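Local coordinates for transcarboxylase 5S subunit (Propionibacterium freudenreichii subsp. shermanii, PDB 1RQB), which catalyses, as the cobalt-dependent 5S component of transcarboxylase, transfer of the carboxyl group from biotin of the 1.3S subunit to pyruvate, forming oxaloacetate, at residues D55-Y61 / R285-I289; A198-K202 / S312-S316; V19-V25 / I242-V246. All blocks are in the same frame, centred on the assembly; numbering follows the deposited sequence.

Overall arrangement
Along the chain the first segments come in the order 19-25, 55-61, 198-202, and the second in the order 242-246, 285-289, 312-316, so every pair of contacts alternates. All three involve the TIM barrel. Contact 3 lies towards the N-terminal ends of barrel strands; contact 1, its centre 23 Å and its nearest atoms about 7 Å away, lies on the outside of the barrel, between helix 53-58 and helix 283-296. Contact 2 lies at the C-terminal end of strand 191-193, near the cobalt site; its centre is 32 Å from that of contact 1 and 25 Å from that of contact 3. Contacts 2 and 3 also touch the second subunit, so both lie at the dimer interface.

Contact 1 (D55-Y61 / R285-I289); sequences DIDAAGY and RLHKI
I289 supplies the apolar centre. With chi1 m and chi2 t, its CD1 lies 3.8 Å from I56 CG1 and 4.2 Å from A59 CB, while its CG1 is 3.7 Å from D55 CB. A59 CB also meets L286 CD2 at 4.2 Å. The Y61 ring (chi1 m) closes this apolar patch: I289 CD1 is at its edge, 4.4 Å from Y61 CE1, and Y61 CZ is 3.9 Å from L286 CD2. The nearest CA pair is A59 and R285, 5.4 Å apart. Residues 285-289 are helical, with I289 N bonded to R285 O at 3.0 Å. The other segment ends helix 53-58 and leaves helical angles at G60, whose phi/psi of 104/18 favour glycine because a CB would strike the preceding carbonyl. This is helix-to-helix packing on the outside of the TIM barrel: helix 283-296, which follows the last barrel strand, 248-251, and the extra short strand 277-278, lies beside helix 53-58, which leads into strand 63-68. D282 hydrogen bonds to the backbone of both A59 and R285. Further out, R285 (chi1 and chi2 m, chi3 t) lays one guanidinium face over A58, CZ to CB 3.6 Å, and presents its edge to D55. The resulting salt bridge, R285 NH1 to D55 OD1, is 2.8 Å long with an N-H...O angle of 153°. A water 2.7 Å from D55 OD2 reaches K288 O weakly at 3.4 Å.

Contact 2 (A198-K202 / S312-S316); sequences AALLK and SIFKS
The loop after strand 191-193 of the TIM barrel, at the strand ends that carry the cobalt site, meets the short helix 313-316 of the conserved carboxylase region. Residues 198-202 are irregular: A199 takes left-handed angles (62/41), and K202 is the N-cap of helix 203-217. A199 lies about 4 Å, side chain to side chain, from the cobalt ligand H228. L200 CA is 7.2 Å from F314 CA, and mostly side chains bridge the gap. F314 (chi1 m) gives up 84 Å². Its edge faces L200 O, 3.6 Å from CE2, and L200 CD2 is 3.9 Å from CE2. L200 (m, t) and I313 (t, t) each bury 57 Å² and meet CD2 to CD1 at 3.6 Å; A198 CB is 3.8 Å from I313 CD1. K202 extends over the ring face with a CH-pi contact, CE 3.6 Å from the F314 centroid. Its NZ, salt-bridged to E270 and E273 of the second subunit, makes a cation-pi contact 4.5 Å from the F314 centroid, 12° off the normal.

Contact 3 (V19-V25 / I242-V246); sequences VSEPREV and IEAGV
Residues 19-25 run extended past the C-terminal end of helix 234-243, in closest register at V19 and E243, whose CA atoms are 4.7 Å apart. There S20 N donates to E243 O at 2.8 Å, and V19 CA makes a CA-H...O contact of 3.5 Å with E243 O. The helix leaves through a Schellman motif: G245 has phi/psi of 107/15, and G245 N bonds to I242 O at 3.0 Å. S20 (chi1 p) donates from OG to I242 O at 2.9 Å and accepts R23 NE at 3.1 Å. The R23 guanidinium (chi1 p, then t, t), also held by this bond, donates from NH2 to I242 O at 2.9 Å and V246 O at 2.7 Å, while NH1 reaches V246 O at 2.9 Å. V25 CG2 packs on I242 CG2 at 3.8 Å. E243 pairs with K240 of the second subunit, and V19 joins an antiparallel strand of that chain. The arrangement is a helix-to-strand turn at the N-terminal side of a TIM barrel, leading into strand 248-251, the parallel neighbour of strand 23-29.

Contact 1 (D55-Y61 / R285-I289)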
loop_
_atom_site.group_PDB
_atom_site.type_symbol
_atom_site.label_atom_id
_atom_site.label_comp_id
_atom_site.label_asym_id
_atom_site.label_seq_id
_atom_site.Cartn_x
_atom_site.Cartn_y
_atom_site.Cartn_z
ATOM N N ASP A 55 -23.100 -8.508 -6.260
ATOM C CA ASP A 55 -22.326 -8.684 -5.023
ATOM C C ASP A 55 -22.082 -7.339 -4.337
ATOM O O ASP A 55 -22.142 -7.247 -3.111
ATOM C CB ASP A 55 -21.013 -9.395 -5.317
ATOM C CG ASP A 55 -21.230 -10.860 -5.663
ATOM O OD1 ASP A 55 -21.989 -11.530 -4.923
ATOM O OD2 ASP A 55 -20.650 -11.333 -6.660
ATOM N N ILE A 56 -21.807 -6.297 -5.115
ATOM C CA ILE A 56 -21.580 -4.968 -4.529
ATOM C C ILE A 56 -22.840 -4.518 -3.786
ATOM O O ILE A 56 -22.776 -4.016 -2.666
ATOM C CB ILE A 56 -21.222 -3.936 -5.639
ATOM C CG1 ILE A 56 -19.797 -4.210 -6.130
ATOM C CG2 ILE A 56 -21.355 -2.501 -5.111
ATOM C CD1 ILE A 56 -19.337 -3.341 -7.309
ATOM N N ASP A 57 -23.991 -4.750 -4.414
ATOM C CA ASP A 57 -25.299 -4.362 -3.865
ATOM C C ASP A 57 -25.597 -5.077 -2.545
ATOM O O ASP A 57 -26.335 -4.550 -1.715
ATOM C CB ASP A 57 -26.415 -4.689 -4.876
ATOM C CG ASP A 57 -27.792 -4.250 -4.391
ATOM O OD1 ASP A 57 -28.087 -3.031 -4.407
ATOM O OD2 ASP A 57 -28.577 -5.124 -3.978
ATOM N N ALA A 58 -25.040 -6.263 -2.323
ATOM C CA ALA A 58 -25.346 -7.000 -1.087
ATOM C C ALA A 58 -24.174 -6.991 -0.103
ATOM O O ALA A 58 -24.228 -7.667 0.924
ATOM C CB ALA A 58 -25.703 -8.444 -1.420
ATOM N N ALA A 59 -23.127 -6.221 -0.378
ATOM C CA ALA A 59 -21.942 -6.240 0.494
ATOM C C ALA A 59 -22.157 -5.465 1.797
ATOM O O ALA A 59 -21.494 -5.752 2.792
ATOM C CB ALA A 59 -20.737 -5.688 -0.253
ATOM N N GLY A 60 -23.056 -4.483 1.801
ATOM C CA GLY A 60 -23.293 -3.704 3.014
ATOM C C GLY A 60 -22.688 -2.303 3.047
ATOM O O GLY A 60 -22.560 -1.695 4.108
ATOM N N TYR A 61 -22.336 -1.769 1.885
ATOM C CA TYR A 61 -21.723 -0.434 1.809
ATOM C C TYR A 61 -22.741 0.660 2.139
ATOM O O TYR A 61 -23.935 0.512 1.880
ATOM C CB TYR A 61 -21.210 -0.181 0.396
ATOM C CG TYR A 61 -20.100 -1.085 -0.048
ATOM C CD1 TYR A 61 -20.287 -1.982 -1.103
ATOM C CD2 TYR A 61 -18.836 -1.000 0.534
ATOM C CE1 TYR A 61 -19.229 -2.772 -1.577
ATOM C CE2 TYR A 61 -17.771 -1.780 0.068
ATOM C CZ TYR A 61 -17.976 -2.658 -0.990
ATOM O OH TYR A 61 -16.918 -3.377 -1.488
ATOM N N ARG A 285 -18.970 -11.540 0.246
ATOM C CA ARG A 285 -19.314 -10.726 -0.928
ATOM C C ARG A 285 -18.070 -9.962 -1.384
ATOM O O ARG A 285 -17.799 -9.855 -2.578
ATOM C CB ARG A 285 -20.437 -9.725 -0.612
ATOM C CG ARG A 285 -21.812 -10.339 -0.341
ATOM C CD ARG A 285 -22.389 -11.063 -1.568
ATOM N NE ARG A 285 -23.738 -11.532 -1.266
ATOM C CZ ARG A 285 -24.662 -11.845 -2.169
ATOM N NH1 ARG A 285 -24.408 -11.751 -3.466
ATOM N NH2 ARG A 285 -25.866 -12.228 -1.764
ATOM N N LEU A 286 -17.313 -9.439 -0.426
ATOM C CA LEU A 286 -16.096 -8.684 -0.759
ATOM C C LEU A 286 -15.117 -9.581 -1.523
ATOM O O LEU A 286 -14.463 -9.144 -2.469
ATOM C CB LEU A 286 -15.423 -8.152 0.517
ATOM C CG LEU A 286 -16.214 -7.143 1.354
ATOM C CD1 LEU A 286 -15.352 -6.634 2.510
ATOM C CD2 LEU A 286 -16.629 -5.972 0.472
ATOM N N HIS A 287 -15.006 -10.835 -1.102
ATOM C CA HIS A 287 -14.088 -11.777 -1.757
ATOM C C HIS A 287 -14.500 -11.980 -3.219
ATOM O O HIS A 287 -13.654 -12.053 -4.109
ATOM C CB HIS A 287 -14.114 -13.113 -1.016
ATOM C CG HIS A 287 -13.193 -14.139 -1.593
ATOM N ND1 HIS A 287 -11.827 -14.094 -1.416
ATOM C CD2 HIS A 287 -13.437 -15.221 -2.368
ATOM C CE1 HIS A 287 -11.269 -15.105 -2.056
ATOM N NE2 HIS A 287 -12.223 -15.805 -2.642
ATOM N N LYS A 288 -15.803 -12.062 -3.468
ATOM C CA LYS A 288 -16.300 -12.261 -4.837
ATOM C C LYS A 288 -16.025 -11.020 -5.690
ATOM O O LYS A 288 -15.673 -11.127 -6.864
ATOM C CB LYS A 288 -17.810 -12.544 -4.845
ATOM C CG LYS A 288 -18.223 -13.807 -4.115
ATOM C CD LYS A 288 -19.731 -14.005 -4.235
ATOM C CE LYS A 288 -20.212 -15.208 -3.436
ATOM N NZ LYS A 288 -19.469 -16.458 -3.770
ATOM N N ILE A 289 -16.208 -9.843 -5.111
ATOM C CA ILE A 289 -15.959 -8.599 -5.853
ATOM C C ILE A 289 -14.465 -8.500 -6.171
ATOM O O ILE A 289 -14.064 -8.159 -7.283
ATOM C CB ILE A 289 -16.399 -7.377 -5.012
ATOM C CG1 ILE A 289 -17.901 -7.477 -4.729
ATOM C CG2 ILE A 289 -16.076 -6.065 -5.748
ATOM C CD1 ILE A 289 -18.368 -6.604 -3.561
HETATM O O HOH W 1 -18.713 -10.117 -8.019
#

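Contact 2 (A198-K202 / S312-S316)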
loop_
_atom_site.group_PDB
_atom_site.type_symbol
_atom_site.label_atom_id
_atom_site.label_comp_id
_atom_site.label_asym_id
_atom_site.label_seq_id
_atom_site.Cartn_x
_atom_site.Cartn_y
_atom_site.Cartn_z
ATOM N N ALA A 198 -4.913 14.306 -3.222
ATOM C CA ALA A 198 -3.455 14.144 -3.331
ATOM C C ALA A 198 -2.870 13.323 -2.179
ATOM O O ALA A 198 -1.655 13.141 -2.111
ATOM C CB ALA A 198 -2.784 15.525 -3.401
ATOM N N ALA A 199 -3.721 12.827 -1.278
ATOM C CA ALA A 199 -3.295 12.008 -0.131
ATOM C C ALA A 199 -2.367 12.805 0.790
ATOM O O ALA A 199 -1.399 12.276 1.334
ATOM C CB ALA A 199 -2.572 10.735 -0.617
ATOM N N LEU A 200 -2.699 14.069 0.998
ATOM C CA LEU A 200 -1.868 14.952 1.830
ATOM C C LEU A 200 -2.282 14.903 3.301
ATOM O O LEU A 200 -1.561 15.406 4.159
ATOM C CB LEU A 200 -2.024 16.390 1.353
ATOM C CG LEU A 200 -1.284 16.788 0.087
ATOM C CD1 LEU A 200 -1.799 18.143 -0.387
ATOM C CD2 LEU A 200 0.199 16.833 0.382
ATOM N N LEU A 201 -3.434 14.309 3.591
ATOM C CA LEU A 201 -3.946 14.295 4.970
ATOM C C LEU A 201 -3.186 13.293 5.842
ATOM O O LEU A 201 -3.308 12.081 5.676
ATOM C CB LEU A 201 -5.445 13.962 4.977
ATOM C CG LEU A 201 -6.118 14.039 6.351
ATOM C CD1 LEU A 201 -6.170 15.495 6.840
ATOM C CD2 LEU A 201 -7.543 13.487 6.236
ATOM N N LYS A 202 -2.405 13.821 6.779
ATOM C CA LYS A 202 -1.646 12.970 7.705
ATOM C C LYS A 202 -2.543 12.614 8.892
ATOM O O LYS A 202 -3.590 13.226 9.094
ATOM C CB LYS A 202 -0.362 13.672 8.168
ATOM C CG LYS A 202 0.679 13.833 7.042
ATOM C CD LYS A 202 1.954 14.462 7.573
ATOM C CE LYS A 202 3.049 14.508 6.512
ATOM N NZ LYS A 202 4.367 14.832 7.135
ATOM N N SER A 312 7.042 12.842 -2.118
ATOM C CA SER A 312 7.768 14.086 -2.412
ATOM C C SER A 312 6.867 15.316 -2.277
ATOM O O SER A 312 7.343 16.412 -1.984
ATOM C CB SER A 312 8.385 14.024 -3.814
ATOM O OG SER A 312 7.382 13.866 -4.800
ATOM N N ILE A 313 5.567 15.133 -2.461
ATOM C CA ILE A 313 4.621 16.256 -2.393
ATOM C C ILE A 313 4.665 16.943 -1.026
ATOM O O ILE A 313 4.389 18.138 -0.925
ATOM C CB ILE A 313 3.185 15.778 -2.678
ATOM C CG1 ILE A 313 2.251 16.992 -2.805
ATOM C CG2 ILE A 313 2.712 14.848 -1.549
ATOM C CD1 ILE A 313 0.793 16.636 -3.139
ATOM N N PHE A 314 5.025 16.220 0.035
ATOM C CA PHE A 314 5.053 16.830 1.373
ATOM C C PHE A 314 6.104 17.937 1.445
ATOM O O PHE A 314 6.043 18.807 2.314
ATOM C CB PHE A 314 5.317 15.773 2.443
ATOM C CG PHE A 314 4.132 14.874 2.690
ATOM C CD1 PHE A 314 4.262 13.488 2.630
ATOM C CD2 PHE A 314 2.886 15.422 2.979
ATOM C CE1 PHE A 314 3.163 12.653 2.862
ATOM C CE2 PHE A 314 1.777 14.599 3.209
ATOM C CZ PHE A 314 1.916 13.217 3.153
ATOM N N LYS A 315 7.055 17.908 0.525
ATOM C CA LYS A 315 8.110 18.931 0.497
ATOM C C LYS A 315 7.869 19.934 -0.634
ATOM O O LYS A 315 7.979 21.143 -0.430
ATOM C CB LYS A 315 9.476 18.276 0.280
ATOM C CG LYS A 315 10.608 19.281 0.093
ATOM C CD LYS A 315 11.924 18.601 -0.245
ATOM C CE LYS A 315 13.025 19.631 -0.478
ATOM N NZ LYS A 315 14.271 19.005 -1.005
ATOM N N SER A 316 7.504 19.433 -1.812
ATOM C CA SER A 316 7.356 20.257 -3.022
ATOM C C SER A 316 5.948 20.809 -3.258
ATOM O O SER A 316 5.788 21.697 -4.094
ATOM C CB SER A 316 7.719 19.433 -4.243
ATOM O OG SER A 316 6.678 18.504 -4.506
#

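Contact 3 (V19-V25 / I242-V246)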
loop_
_atom_site.group_PDB
_atom_site.type_symbol
_atom_site.label_atom_id
_atom_site.label_comp_id
_atom_site.label_asym_id
_atom_site.label_seq_id
_atom_site.Cartn_x
_atom_site.Cartn_y
_atom_site.Cartn_z
ATOM N N VAL A 19 -10.825 8.849 22.349
ATOM C CA VAL A 19 -11.281 8.202 21.110
ATOM C C VAL A 19 -12.799 8.026 21.177
ATOM O O VAL A 19 -13.379 7.979 22.261
ATOM C CB VAL A 19 -10.584 6.838 20.874
ATOM C CG1 VAL A 19 -9.080 7.053 20.742
ATOM C CG2 VAL A 19 -10.885 5.864 22.019
ATOM N N SER A 20 -13.436 7.928 20.017
ATOM C CA SER A 20 -14.901 7.815 19.969
ATOM C C SER A 20 -15.372 6.490 20.571
ATOM O O SER A 20 -14.616 5.527 20.698
ATOM C CB SER A 20 -15.411 7.966 18.526
ATOM O OG SER A 20 -14.807 7.025 17.653
ATOM N N GLU A 21 -16.646 6.475 20.944
ATOM C CA GLU A 21 -17.279 5.294 21.548
ATOM C C GLU A 21 -17.343 4.167 20.514
ATOM O O GLU A 21 -17.340 4.422 19.311
ATOM C CB GLU A 21 -18.709 5.642 21.987
ATOM C CG GLU A 21 -19.670 5.972 20.840
ATOM C CD GLU A 21 -19.362 7.280 20.118
ATOM O OE1 GLU A 21 -19.981 7.523 19.057
ATOM O OE2 GLU A 21 -18.518 8.069 20.605
ATOM N N PRO A 22 -17.382 2.903 20.974
ATOM C CA PRO A 22 -17.460 1.750 20.072
ATOM C C PRO A 22 -18.658 1.979 19.149
ATOM O O PRO A 22 -19.717 2.407 19.606
ATOM C CB PRO A 22 -17.681 0.585 21.030
ATOM C CG PRO A 22 -16.867 1.015 22.244
ATOM C CD PRO A 22 -17.257 2.471 22.381
ATOM N N ARG A 23 -18.510 1.688 17.859
ATOM C CA ARG A 23 -19.615 1.963 16.929
ATOM C C ARG A 23 -19.302 1.365 15.555
ATOM O O ARG A 23 -18.176 0.950 15.289
ATOM C CB ARG A 23 -19.751 3.487 16.788
ATOM C CG ARG A 23 -18.478 4.138 16.220
ATOM C CD ARG A 23 -18.419 5.689 16.402
ATOM N NE ARG A 23 -17.178 6.215 15.819
ATOM C CZ ARG A 23 -17.070 6.542 14.537
ATOM N NH1 ARG A 23 -18.127 6.414 13.762
ATOM N NH2 ARG A 23 -15.906 6.934 14.007
ATOM N N GLU A 24 -20.310 1.339 14.686
ATOM C CA GLU A 24 -20.104 0.842 13.319
ATOM C C GLU A 24 -19.689 2.026 12.445
ATOM O O GLU A 24 -20.231 3.125 12.563
ATOM C CB GLU A 24 -21.384 0.226 12.736
ATOM C CG GLU A 24 -21.902 -0.984 13.473
ATOM C CD GLU A 24 -23.123 -1.593 12.804
ATOM O OE1 GLU A 24 -23.511 -2.703 13.207
ATOM O OE2 GLU A 24 -23.698 -0.966 11.883
ATOM N N VAL A 25 -18.703 1.795 11.591
ATOM C CA VAL A 25 -18.227 2.835 10.668
ATOM C C VAL A 25 -18.738 2.467 9.273
ATOM O O VAL A 25 -18.632 1.313 8.858
ATOM C CB VAL A 25 -16.681 2.884 10.638
ATOM C CG1 VAL A 25 -16.211 4.000 9.703
ATOM C CG2 VAL A 25 -16.142 3.107 12.039
ATOM N N ILE A 242 -11.318 7.683 12.361
ATOM C CA ILE A 242 -12.331 6.855 13.031
ATOM C C ILE A 242 -12.256 7.114 14.538
ATOM O O ILE A 242 -13.279 7.213 15.212
ATOM C CB ILE A 242 -12.111 5.358 12.698
ATOM C CG1 ILE A 242 -12.509 5.115 11.235
ATOM C CG2 ILE A 242 -12.925 4.458 13.662
ATOM C CD1 ILE A 242 -12.070 3.765 10.684
ATOM N N GLU A 243 -11.052 7.253 15.077
ATOM C CA GLU A 243 -10.935 7.552 16.511
ATOM C C GLU A 243 -11.543 8.926 16.805
ATOM O O GLU A 243 -12.080 9.153 17.887
ATOM C CB GLU A 243 -9.462 7.499 16.967
ATOM C CG GLU A 243 -8.853 6.087 16.862
ATOM C CD GLU A 243 -7.361 6.016 17.226
ATOM O OE1 GLU A 243 -6.643 7.027 17.049
ATOM O OE2 GLU A 243 -6.907 4.932 17.675
ATOM N N ALA A 244 -11.487 9.838 15.836
ATOM C CA ALA A 244 -12.026 11.190 16.044
ATOM C C ALA A 244 -13.540 11.221 15.827
ATOM O O ALA A 244 -14.181 12.238 16.085
ATOM C CB ALA A 244 -11.339 12.185 15.123
ATOM N N GLY A 245 -14.113 10.125 15.335
ATOM C CA GLY A 245 -15.556 10.079 15.136
ATOM C C GLY A 245 -16.119 10.144 13.720
ATOM O O GLY A 245 -17.317 10.370 13.546
ATOM N N VAL A 246 -15.284 9.942 12.706
ATOM C CA VAL A 246 -15.782 10.006 11.324
ATOM C C VAL A 246 -16.863 8.942 11.116
ATOM O O VAL A 246 -16.769 7.821 11.615
ATOM C CB VAL A 246 -14.625 9.859 10.299
ATOM C CG1 VAL A 246 -14.216 8.382 10.126
ATOM C CG2 VAL A 246 -15.054 10.477 8.970
#